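Putative thiol-disulfide isomerase or thioredoxin (Salmonella enterica subsp. enterica serovar Typhimurium, PDB 3L9V) probably catalyses thiol-disulfide exchange, as a DsbA-like oxidoreductase of the thioredoxin fold that would help form disulfide bonds in other proteins. Local coordinates at residues A[148-151]-A[155-158]; A[4-9]-A[142-147]; A[40-45]-A[176-181]. One frame throughout, in Å; residues are numbered along the deposited sequence.

Interaction 1. Residues A[148-151]-A[155-158]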
ATOM      1  N   SER A 148       1.654   1.619  -7.336  1.00 25.61           N
ATOM      2  CA  SER A 148       2.880   1.276  -8.046  1.00 28.14           C
ATOM      3  C   SER A 148       3.427   0.035  -7.401  1.00 30.08           C
ATOM      4  O   SER A 148       3.834   0.073  -6.231  1.00 27.32           O
ATOM      5  CB  SER A 148       3.921   2.396  -7.951  1.00 30.93           C
ATOM      6  OG  SER A 148       3.651   3.449  -8.846  1.00 34.23           O
ATOM      7  N   VAL A 149       3.385  -1.064  -8.149  1.00 19.00           N
ATOM      8  CA  VAL A 149       3.831  -2.367  -7.683  1.00 22.40           C
ATOM      9  C   VAL A 149       5.243  -2.659  -8.205  1.00 28.54           C
ATOM     10  O   VAL A 149       5.506  -2.516  -9.395  1.00 25.20           O
ATOM     11  CB  VAL A 149       2.920  -3.453  -8.200  1.00 21.81           C
ATOM     12  CG1 VAL A 149       3.443  -4.835  -7.778  1.00 19.51           C
ATOM     13  CG2 VAL A 149       1.470  -3.213  -7.705  1.00 21.30           C
ATOM     14  N   TYR A 150       6.146  -3.033  -7.307  1.00 22.51           N
ATOM     15  CA  TYR A 150       7.541  -3.348  -7.669  1.00 23.14           C
ATOM     16  C   TYR A 150       7.886  -4.754  -7.219  1.00 31.28           C
ATOM     17  O   TYR A 150       7.545  -5.152  -6.105  1.00 32.60           O
ATOM     18  CB  TYR A 150       8.509  -2.379  -7.009  1.00 23.66           C
ATOM     19  CG  TYR A 150       8.281  -0.961  -7.412  1.00 27.71           C
ATOM     20  CD1 TYR A 150       7.374  -0.162  -6.714  1.00 20.32           C
ATOM     21  CD2 TYR A 150       8.927  -0.424  -8.521  1.00 21.70           C
ATOM     22  CE1 TYR A 150       7.145   1.136  -7.089  1.00 22.53           C
ATOM     23  CE2 TYR A 150       8.691   0.869  -8.912  1.00 23.21           C
ATOM     24  CZ  TYR A 150       7.797   1.647  -8.194  1.00 25.17           C
ATOM     25  OH  TYR A 150       7.559   2.950  -8.573  1.00 25.88           O
ATOM     26  N   VAL A 151       8.546  -5.505  -8.093  1.00 24.19           N
ATOM     27  CA  VAL A 151       8.900  -6.881  -7.803  1.00 22.41           C
ATOM     28  C   VAL A 151      10.422  -6.979  -7.584  1.00 32.22           C
ATOM     29  O   VAL A 151      11.200  -6.401  -8.347  1.00 25.83           O
ATOM     30  CB  VAL A 151       8.414  -7.815  -8.902  1.00 30.52           C
ATOM     31  CG1 VAL A 151       8.685  -9.272  -8.537  1.00 25.37           C
ATOM     32  CG2 VAL A 151       6.907  -7.593  -9.165  1.00 28.85           C
ATOM     33  N   TYR A 155      11.658  -4.520 -10.739  1.00 33.46           N
ATOM     34  CA  TYR A 155      10.672  -4.426 -11.822  1.00 29.83           C
ATOM     35  C   TYR A 155       9.457  -3.640 -11.362  1.00 29.64           C
ATOM     36  O   TYR A 155       8.878  -3.953 -10.318  1.00 30.39           O
ATOM     37  CB  TYR A 155      10.228  -5.818 -12.289  1.00 24.68           C
ATOM     38  CG  TYR A 155      11.362  -6.785 -12.555  1.00 32.00           C
ATOM     39  CD1 TYR A 155      12.252  -6.581 -13.610  1.00 35.03           C
ATOM     40  CD2 TYR A 155      11.531  -7.915 -11.766  1.00 30.44           C
ATOM     41  CE1 TYR A 155      13.293  -7.480 -13.860  1.00 29.69           C
ATOM     42  CE2 TYR A 155      12.565  -8.812 -12.003  1.00 35.48           C
ATOM     43  CZ  TYR A 155      13.441  -8.584 -13.049  1.00 38.51           C
ATOM     44  OH  TYR A 155      14.461  -9.465 -13.280  1.00 40.96           O
ATOM     45  N   HIS A 156       9.108  -2.606 -12.122  1.00 25.91           N
ATOM     46  CA  HIS A 156       7.889  -1.825 -11.903  1.00 29.37           C
ATOM     47  C   HIS A 156       6.797  -2.331 -12.844  1.00 28.35           C
ATOM     48  O   HIS A 156       6.965  -2.318 -14.054  1.00 33.20           O
ATOM     49  CB  HIS A 156       8.145  -0.334 -12.143  1.00 28.43           C
ATOM     50  CG  HIS A 156       6.914   0.518 -12.030  1.00 34.04           C
ATOM     51  ND1 HIS A 156       6.608   1.507 -12.948  1.00 37.28           N
ATOM     52  CD2 HIS A 156       5.915   0.536 -11.122  1.00 33.44           C
ATOM     53  CE1 HIS A 156       5.482   2.099 -12.599  1.00 32.72           C
ATOM     54  NE2 HIS A 156       5.031   1.520 -11.495  1.00 31.83           N
ATOM     55  N   ILE A 157       5.696  -2.809 -12.290  1.00 21.59           N
ATOM     56  CA  ILE A 157       4.621  -3.318 -13.126  1.00 26.74           C
ATOM     57  C   ILE A 157       3.964  -2.136 -13.849  1.00 25.76           C
ATOM     58  O   ILE A 157       3.747  -1.093 -13.255  1.00 22.93           O
ATOM     59  CB  ILE A 157       3.598  -4.145 -12.316  1.00 31.54           C
ATOM     60  CG1 ILE A 157       4.301  -5.311 -11.585  1.00 29.70           C
ATOM     61  CG2 ILE A 157       2.446  -4.625 -13.232  1.00 29.60           C
ATOM     62  CD1 ILE A 157       4.872  -6.441 -12.527  1.00 18.57           C
ATOM     63  N   ASN A 158       3.676  -2.293 -15.142  1.00 24.26           N
ATOM     64  CA  ASN A 158       2.983  -1.240 -15.878  1.00 21.92           C
ATOM     65  C   ASN A 158       1.457  -1.435 -15.815  1.00 23.87           C
ATOM     66  O   ASN A 158       0.908  -2.205 -16.591  1.00 25.79           O
ATOM     67  CB  ASN A 158       3.456  -1.204 -17.347  1.00 27.77           C
ATOM     68  CG  ASN A 158       2.818  -0.066 -18.138  1.00 27.17           C
ATOM     69  OD1 ASN A 158       1.922   0.603 -17.647  1.00 29.35           O
ATOM     70  ND2 ASN A 158       3.283   0.153 -19.363  1.00 24.21           N
TER
HETATM   71  O   HOH W   1       2.404   2.571 -11.235  1.00 27.23           O
HETATM   72  O   HOH W   2       2.416  -0.751 -10.861  1.00 27.45           O
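The imidazole of H156 lies beside the phenol ring of Y150; the planes are tilted by only 24°, but the rings are strongly offset and share little of their faces. The touching atoms are CE2 of Y150 and CB of H156, 3.5 Å apart, and CD2 of H156 sits over a face of the tyrosine ring. H156 carries CG anti to its backbone N (chi1 176°), which turns NE2 toward S148; a water bridges NE2 to S148 OG, and ND1 is held by E6. S148 OG also bonds G145 O. On the other face of this antiparallel hairpin, V151 packs CB on Y155 CD2 at 4.2 Å, while V149 and I157 run side by side, CG1 to CG1 at 3.9 Å; helix 167-182 covers these residues. The backbones are tied by I157 N to V149 O (2.9 Å), V151 N to Y155 O (2.7 Å) and Y155 N to V151 O (3.1 Å). A second water links V149 N to I157 O where the strands diverge. The chemistry is thus two-sided: apolar side chains, V149, V151 and I157 with the ring of Y155, face helix 167-182, whereas on the other side the imidazole of the aromatic pair has polar partners at both nitrogens, which should fix its rotation.

Interaction 2. Residues A[4-9]-A[142-147]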
ATOM      1  N   GLU A   4       3.159  -6.404 -19.049  1.00 41.25           N
ATOM      2  CA  GLU A   4       4.270  -5.435 -19.129  1.00 34.18           C
ATOM      3  C   GLU A   4       4.770  -4.774 -17.830  1.00 31.90           C
ATOM      4  O   GLU A   4       4.042  -4.606 -16.858  1.00 33.67           O
ATOM      5  CB  GLU A   4       3.977  -4.395 -20.205  1.00 35.58           C
ATOM      6  CG  GLU A   4       4.946  -3.255 -20.391  1.00 40.67           C
ATOM      7  CD  GLU A   4       5.229  -3.043 -21.878  1.00 56.78           C
ATOM      8  OE1 GLU A   4       5.164  -4.041 -22.632  1.00 54.77           O
ATOM      9  OE2 GLU A   4       5.503  -1.896 -22.299  1.00 63.23           O
ATOM     10  N   TRP A   5       6.042  -4.393 -17.869  1.00 25.71           N
ATOM     11  CA  TRP A   5       6.832  -4.043 -16.696  1.00 34.25           C
ATOM     12  C   TRP A   5       8.114  -3.398 -17.219  1.00 36.66           C
ATOM     13  O   TRP A   5       8.484  -3.586 -18.383  1.00 30.11           O
ATOM     14  CB  TRP A   5       7.163  -5.305 -15.863  1.00 28.80           C
ATOM     15  CG  TRP A   5       7.883  -6.419 -16.658  1.00 29.32           C
ATOM     16  CD1 TRP A   5       7.311  -7.496 -17.294  1.00 28.24           C
ATOM     17  CD2 TRP A   5       9.292  -6.519 -16.903  1.00 29.04           C
ATOM     18  NE1 TRP A   5       8.282  -8.253 -17.914  1.00 30.58           N
ATOM     19  CE2 TRP A   5       9.505  -7.674 -17.682  1.00 26.73           C
ATOM     20  CE3 TRP A   5      10.393  -5.735 -16.544  1.00 36.84           C
ATOM     21  CZ2 TRP A   5      10.771  -8.063 -18.111  1.00 39.25           C
ATOM     22  CZ3 TRP A   5      11.660  -6.132 -16.956  1.00 39.64           C
ATOM     23  CH2 TRP A   5      11.835  -7.287 -17.735  1.00 41.30           C
ATOM     24  N   GLU A   6       8.783  -2.631 -16.368  1.00 34.90           N
ATOM     25  CA  GLU A   6      10.022  -1.968 -16.741  1.00 39.07           C
ATOM     26  C   GLU A   6      10.985  -2.126 -15.578  1.00 41.32           C
ATOM     27  O   GLU A   6      10.565  -2.106 -14.418  1.00 33.89           O
ATOM     28  CB  GLU A   6       9.778  -0.478 -17.024  1.00 43.06           C
ATOM     29  CG  GLU A   6       9.062   0.240 -15.876  1.00 59.64           C
ATOM     30  CD  GLU A   6       8.733   1.700 -16.174  1.00 73.27           C
ATOM     31  OE1 GLU A   6       8.471   2.452 -15.211  1.00 72.93           O
ATOM     32  OE2 GLU A   6       8.735   2.099 -17.361  1.00 79.53           O
ATOM     33  N   SER A   7      12.264  -2.328 -15.890  1.00 34.06           N
ATOM     34  CA  SER A   7      13.306  -2.363 -14.879  1.00 34.43           C
ATOM     35  C   SER A   7      13.425  -0.979 -14.297  1.00 34.68           C
ATOM     36  O   SER A   7      13.438  -0.010 -15.039  1.00 35.24           O
ATOM     37  CB  SER A   7      14.654  -2.704 -15.514  1.00 39.33           C
ATOM     38  OG  SER A   7      14.667  -4.016 -16.032  1.00 49.93           O
ATOM     39  N   ILE A   8      13.540  -0.871 -12.980  1.00 32.63           N
ATOM     40  CA  ILE A   8      13.868   0.422 -12.414  1.00 32.19           C
ATOM     41  C   ILE A   8      15.380   0.580 -12.259  1.00 35.93           C
ATOM     42  O   ILE A   8      16.114  -0.391 -12.053  1.00 32.62           O
ATOM     43  CB  ILE A   8      13.153   0.698 -11.062  1.00 39.75           C
ATOM     44  CG1 ILE A   8      13.646  -0.276  -9.986  1.00 32.25           C
ATOM     45  CG2 ILE A   8      11.633   0.659 -11.256  1.00 34.50           C
ATOM     46  CD1 ILE A   8      13.232   0.096  -8.590  1.00 38.69           C
ATOM     47  N   THR A   9      15.828   1.821 -12.362  1.00 36.21           N
ATOM     48  CA  THR A   9      17.234   2.135 -12.187  1.00 47.35           C
ATOM     49  C   THR A   9      17.355   3.349 -11.281  1.00 41.59           C
ATOM     50  O   THR A   9      16.786   4.393 -11.570  1.00 45.48           O
ATOM     51  CB  THR A   9      17.900   2.463 -13.534  1.00 56.26           C
ATOM     52  OG1 THR A   9      17.155   3.499 -14.180  1.00 62.61           O
ATOM     53  CG2 THR A   9      17.924   1.236 -14.437  1.00 57.69           C
ATOM     54  N   GLY A 142      11.684   5.524  -7.196  1.00 29.90           N
ATOM     55  CA  GLY A 142      11.332   6.423  -8.285  1.00 29.37           C
ATOM     56  C   GLY A 142       9.828   6.484  -8.518  1.00 31.04           C
ATOM     57  O   GLY A 142       9.378   6.550  -9.656  1.00 30.01           O
ATOM     58  N   VAL A 143       9.045   6.475  -7.441  1.00 27.71           N
ATOM     59  CA  VAL A 143       7.588   6.378  -7.574  1.00 31.80           C
ATOM     60  C   VAL A 143       6.980   7.587  -8.258  1.00 23.27           C
ATOM     61  O   VAL A 143       7.348   8.713  -7.965  1.00 24.20           O
ATOM     62  CB  VAL A 143       6.900   6.187  -6.206  1.00 32.58           C
ATOM     63  CG1 VAL A 143       5.385   6.076  -6.380  1.00 24.28           C
ATOM     64  CG2 VAL A 143       7.437   4.935  -5.558  1.00 22.52           C
ATOM     65  N   ARG A 144       6.029   7.355  -9.151  1.00 28.58           N
ATOM     66  CA  ARG A 144       5.419   8.451  -9.919  1.00 28.00           C
ATOM     67  C   ARG A 144       3.908   8.555  -9.712  1.00 26.52           C
ATOM     68  O   ARG A 144       3.270   9.503 -10.166  1.00 29.32           O
ATOM     69  CB  ARG A 144       5.707   8.249 -11.414  1.00 38.01           C
ATOM     70  CG  ARG A 144       7.187   8.357 -11.778  1.00 43.59           C
ATOM     71  CD  ARG A 144       7.407   8.286 -13.283  1.00 48.64           C
ATOM     72  NE  ARG A 144       7.485   6.910 -13.757  1.00 56.88           N
ATOM     73  CZ  ARG A 144       6.534   6.307 -14.464  1.00 65.84           C
ATOM     74  NH1 ARG A 144       5.427   6.967 -14.792  1.00 68.80           N
ATOM     75  NH2 ARG A 144       6.695   5.047 -14.851  1.00 67.03           N
ATOM     76  N   GLY A 145       3.332   7.559  -9.053  1.00 23.25           N
ATOM     77  CA  GLY A 145       1.899   7.518  -8.850  1.00 26.62           C
ATOM     78  C   GLY A 145       1.479   6.245  -8.161  1.00 26.62           C
ATOM     79  O   GLY A 145       2.315   5.469  -7.697  1.00 27.24           O
ATOM     80  N   THR A 146       0.175   6.015  -8.105  1.00 23.17           N
ATOM     81  CA  THR A 146      -0.350   4.875  -7.380  1.00 22.24           C
ATOM     82  C   THR A 146      -1.466   4.207  -8.163  1.00 24.24           C
ATOM     83  O   THR A 146      -2.138   4.846  -8.966  1.00 27.41           O
ATOM     84  CB  THR A 146      -0.960   5.336  -6.031  1.00 26.45           C
ATOM     85  OG1 THR A 146      -1.835   6.446  -6.272  1.00 23.02           O
ATOM     86  CG2 THR A 146       0.137   5.767  -5.038  1.00 21.86           C
ATOM     87  N   PRO A 147      -1.672   2.909  -7.929  1.00 18.35           N
ATOM     88  CA  PRO A 147      -0.772   2.012  -7.192  1.00 16.03           C
ATOM     89  C   PRO A 147       0.518   1.774  -7.996  1.00 28.81           C
ATOM     90  O   PRO A 147       0.467   1.748  -9.214  1.00 22.38           O
ATOM     91  CB  PRO A 147      -1.559   0.712  -7.187  1.00 22.42           C
ATOM     92  CG  PRO A 147      -2.346   0.790  -8.461  1.00 26.88           C
ATOM     93  CD  PRO A 147      -2.821   2.187  -8.481  1.00 24.64           C
TER
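A surface salt bridge joins the edge strand 5-7 of the central sheet to the loop that leads from helix 125-140 into strand 148-151. It rests on one pair: E6 OE1 and R144 NH2 are 3.2 Å apart. The carboxylate oxygen lies at the edge of the guanidinium, in its plane, but the two flat groups are turned 65° against each other, so they meet through one oxygen and one nitrogen and not as a two-pronged pair. The hydrogen bond within the bridge is weak, with an N-H...O angle of 135°. The side chains approach from opposite directions. E6 has CG between its backbone N and carbonyl carbon (chi1 53°) and then runs out extended, while the arginine chain bends at chi3 to bring NH2 round to the glutamate. The same OE1 accepts a bond from H156 ND1, its stronger partner, so the imidazole helps to position the carboxylate and the arginine adds a looser electrostatic hold; R144 also touches H156 with its side chain. G142, with positive phi, closes helix 125-140 in a Schellman motif and starts the loop toward the bridge. At the loop's far end, P147 follows a cis peptide bond and packs on C26 and C29, the cysteines of a probable CxxC redox motif. A cis-proline facing the CxxC pair at the start of a helix, just ahead of a sheet strand, is a hallmark of the thioredoxin fold, to which DsbA-like proteins belong.

Interaction 3. Residues A[40-45]-A[176-181]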
ATOM      1  N   GLN A  40      -4.636  -9.755  -3.145  1.00 31.84           N
ATOM      2  CA  GLN A  40      -4.723 -11.130  -2.657  1.00 30.33           C
ATOM      3  C   GLN A  40      -4.160 -12.126  -3.674  1.00 33.47           C
ATOM      4  O   GLN A  40      -3.434 -13.041  -3.307  1.00 26.63           O
ATOM      5  CB  GLN A  40      -6.172 -11.462  -2.302  1.00 31.76           C
ATOM      6  CG  GLN A  40      -6.460 -12.906  -2.017  1.00 39.80           C
ATOM      7  CD  GLN A  40      -7.967 -13.184  -1.981  1.00 61.32           C
ATOM      8  OE1 GLN A  40      -8.765 -12.311  -1.620  1.00 66.03           O
ATOM      9  NE2 GLN A  40      -8.357 -14.399  -2.363  1.00 65.32           N
ATOM     10  N   ALA A  41      -4.487 -11.941  -4.949  1.00 29.28           N
ATOM     11  CA  ALA A  41      -3.943 -12.805  -6.000  1.00 33.31           C
ATOM     12  C   ALA A  41      -2.407 -12.726  -6.048  1.00 27.37           C
ATOM     13  O   ALA A  41      -1.735 -13.704  -6.325  1.00 32.45           O
ATOM     14  CB  ALA A  41      -4.559 -12.457  -7.365  1.00 23.76           C
ATOM     15  N   ILE A  42      -1.867 -11.545  -5.779  1.00 30.93           N
ATOM     16  CA  ILE A  42      -0.421 -11.364  -5.704  1.00 34.84           C
ATOM     17  C   ILE A  42       0.153 -12.105  -4.483  1.00 38.51           C
ATOM     18  O   ILE A  42       1.152 -12.812  -4.593  1.00 34.56           O
ATOM     19  CB  ILE A  42      -0.045  -9.856  -5.690  1.00 31.46           C
ATOM     20  CG1 ILE A  42      -0.236  -9.246  -7.078  1.00 21.43           C
ATOM     21  CG2 ILE A  42       1.400  -9.649  -5.265  1.00 32.33           C
ATOM     22  CD1 ILE A  42       0.009  -7.736  -7.105  1.00 23.15           C
ATOM     23  N   ARG A  43      -0.485 -11.970  -3.322  1.00 30.75           N
ATOM     24  CA  ARG A  43       0.016 -12.662  -2.144  1.00 31.15           C
ATOM     25  C   ARG A  43       0.000 -14.165  -2.405  1.00 34.75           C
ATOM     26  O   ARG A  43       0.871 -14.904  -1.962  1.00 30.03           O
ATOM     27  CB  ARG A  43      -0.818 -12.300  -0.904  1.00 29.44           C
ATOM     28  CG  ARG A  43      -0.452 -10.925  -0.334  1.00 23.77           C
ATOM     29  CD  ARG A  43      -1.336 -10.529   0.863  1.00 30.69           C
ATOM     30  NE  ARG A  43      -0.927  -9.216   1.345  1.00 36.49           N
ATOM     31  CZ  ARG A  43      -1.640  -8.102   1.220  1.00 44.20           C
ATOM     32  NH1 ARG A  43      -2.841  -8.142   0.658  1.00 44.98           N
ATOM     33  NH2 ARG A  43      -1.152  -6.950   1.675  1.00 40.55           N
ATOM     34  N   HIS A  44      -0.982 -14.600  -3.178  1.00 32.12           N
ATOM     35  CA  HIS A  44      -1.121 -16.003  -3.497  1.00 35.49           C
ATOM     36  C   HIS A  44       0.028 -16.570  -4.341  1.00 37.09           C
ATOM     37  O   HIS A  44       0.217 -17.775  -4.382  1.00 35.61           O
ATOM     38  CB  HIS A  44      -2.472 -16.268  -4.172  1.00 43.34           C
ATOM     39  CG  HIS A  44      -2.694 -17.706  -4.519  1.00 54.14           C
ATOM     40  ND1 HIS A  44      -2.685 -18.170  -5.817  1.00 61.25           N
ATOM     41  CD2 HIS A  44      -2.913 -18.786  -3.733  1.00 59.75           C
ATOM     42  CE1 HIS A  44      -2.901 -19.474  -5.815  1.00 65.78           C
ATOM     43  NE2 HIS A  44      -3.040 -19.873  -4.567  1.00 64.33           N
ATOM     44  N   VAL A  45       0.804 -15.728  -5.011  1.00 33.87           N
ATOM     45  CA  VAL A  45       1.909 -16.283  -5.788  1.00 35.06           C
ATOM     46  C   VAL A  45       3.254 -15.979  -5.150  1.00 34.56           C
ATOM     47  O   VAL A  45       4.291 -16.244  -5.738  1.00 33.28           O
ATOM     48  CB  VAL A  45       1.877 -15.847  -7.277  1.00 30.91           C
ATOM     49  CG1 VAL A  45       0.558 -16.273  -7.917  1.00 33.47           C
ATOM     50  CG2 VAL A  45       2.085 -14.337  -7.418  1.00 28.21           C
ATOM     51  N   ALA A 176      -0.279 -13.016 -12.973  1.00 26.00           N
ATOM     52  CA  ALA A 176       0.557 -13.894 -13.778  1.00 26.04           C
ATOM     53  C   ALA A 176       1.898 -13.234 -14.057  1.00 24.36           C
ATOM     54  O   ALA A 176       2.952 -13.864 -13.951  1.00 30.32           O
ATOM     55  CB  ALA A 176      -0.142 -14.271 -15.088  1.00 27.08           C
ATOM     56  N   VAL A 177       1.860 -11.950 -14.384  1.00 26.45           N
ATOM     57  CA  VAL A 177       3.084 -11.213 -14.620  1.00 28.85           C
ATOM     58  C   VAL A 177       3.923 -11.057 -13.346  1.00 32.34           C
ATOM     59  O   VAL A 177       5.137 -11.224 -13.374  1.00 27.38           O
ATOM     60  CB  VAL A 177       2.811  -9.851 -15.299  1.00 27.35           C
ATOM     61  CG1 VAL A 177       4.045  -8.966 -15.252  1.00 19.78           C
ATOM     62  CG2 VAL A 177       2.373 -10.087 -16.736  1.00 33.15           C
ATOM     63  N   VAL A 178       3.280 -10.757 -12.227  1.00 27.11           N
ATOM     64  CA  VAL A 178       4.020 -10.689 -10.970  1.00 20.10           C
ATOM     65  C   VAL A 178       4.633 -12.021 -10.596  1.00 21.87           C
ATOM     66  O   VAL A 178       5.790 -12.086 -10.180  1.00 30.31           O
ATOM     67  CB  VAL A 178       3.152 -10.180  -9.829  1.00 26.72           C
ATOM     68  CG1 VAL A 178       3.891 -10.359  -8.481  1.00 20.34           C
ATOM     69  CG2 VAL A 178       2.826  -8.733 -10.091  1.00 21.05           C
ATOM     70  N   ARG A 179       3.841 -13.082 -10.736  1.00 24.34           N
ATOM     71  CA  ARG A 179       4.316 -14.443 -10.548  1.00 25.78           C
ATOM     72  C   ARG A 179       5.579 -14.714 -11.399  1.00 29.28           C
ATOM     73  O   ARG A 179       6.619 -15.124 -10.878  1.00 31.26           O
ATOM     74  CB  ARG A 179       3.205 -15.437 -10.902  1.00 28.82           C
ATOM     75  CG  ARG A 179       3.552 -16.937 -10.653  1.00 34.23           C
ATOM     76  CD  ARG A 179       2.656 -17.869 -11.504  1.00 30.11           C
ATOM     77  NE  ARG A 179       3.007 -17.739 -12.910  1.00 29.67           N
ATOM     78  CZ  ARG A 179       2.149 -17.747 -13.929  1.00 32.80           C
ATOM     79  NH1 ARG A 179       0.845 -17.887 -13.721  1.00 28.21           N
ATOM     80  NH2 ARG A 179       2.609 -17.618 -15.167  1.00 35.42           N
ATOM     81  N   LYS A 180       5.486 -14.476 -12.702  1.00 22.97           N
ATOM     82  CA  LYS A 180       6.638 -14.647 -13.594  1.00 24.98           C
ATOM     83  C   LYS A 180       7.903 -13.950 -13.086  1.00 25.75           C
ATOM     84  O   LYS A 180       8.985 -14.519 -13.066  1.00 31.40           O
ATOM     85  CB  LYS A 180       6.293 -14.143 -14.992  1.00 24.97           C
ATOM     86  CG  LYS A 180       7.510 -14.029 -15.916  1.00 38.41           C
ATOM     87  CD  LYS A 180       7.087 -13.704 -17.349  1.00 43.54           C
ATOM     88  CE  LYS A 180       6.488 -12.298 -17.446  1.00 44.68           C
ATOM     89  NZ  LYS A 180       5.898 -12.047 -18.798  1.00 42.81           N
ATOM     90  N   LEU A 181       7.747 -12.702 -12.665  1.00 29.50           N
ATOM     91  CA  LEU A 181       8.861 -11.884 -12.225  1.00 26.66           C
ATOM     92  C   LEU A 181       9.416 -12.311 -10.872  1.00 30.42           C
ATOM     93  O   LEU A 181      10.548 -11.971 -10.519  1.00 22.80           O
ATOM     94  CB  LEU A 181       8.438 -10.420 -12.174  1.00 23.87           C
ATOM     95  CG  LEU A 181       8.172  -9.765 -13.529  1.00 35.84           C
ATOM     96  CD1 LEU A 181       7.656  -8.343 -13.322  1.00 26.03           C
ATOM     97  CD2 LEU A 181       9.428  -9.762 -14.411  1.00 26.78           C
TER
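This is an apolar contact of residues 40-45, at the C-terminal part of helix 38-43, with helix 167-182, near the C-terminus of the chain. V45 makes the closest approach: its CG2 methyl stands 3.8 Å from CB of R179. The valine meets the stem of the arginine at about a right angle, and CB and CG1 of V45 also lie against R179 CG, so the long side chain is used here for its methylenes. With CG anti to the backbone N (chi1 -176°), R179 lays that first part of its chain against the valine, then bends at chi3 and carries the guanidinium away from the contact. There one face of the group has A176 O 3.8 Å above its plane, displaced toward the rim. Deeper in, I42 and V178 also cross at roughly a right angle, with CG2 of I42 and CG1 of V178 4.1 Å apart. The same CG1 methyl reaches V45 CG2 at a long 4.5 Å, so V178 touches both I42 and V45. The backbones come nearest at V45 and R179, whose CA atoms are 5.6 Å apart. I42 rests on M52 of strand 52-56 as well as on Y174 of helix 167-182, and V178 reaches I157, so the buried end of the contact continues into the sheet. No hydrogen bond passes between the segments. The contact therefore depends on dispersion and the exclusion of water, graded from the buried I42-V178 pair to the arginine stem at the surface, where a charged side chain contributes carbon to the packing and keeps its polar end outside it.

Interactions 1 and 2 share a sheet: strand 155-157 is paired with 148-151 on one side and with 5-7 on the other, and H156 N bonds E6 O between them. Interaction 1 is mostly buried and combines backbone hydrogen bonds, apolar packing and an aromatic pair; interaction 2 is exposed and electrostatic, with one salt bridge whose hydrogen bond is weak. Interaction 3, partly buried, has no polar link between its segments. Its helix 167-182 lies against the hairpin of interaction 1, with L181 CD1 meeting I157 CD1 at 3.5 Å, and W5 of 4-9 also packs on L181. Strand 155-157 thus connects the polar surface of interaction 2 with the apolar helix layer of interaction 3.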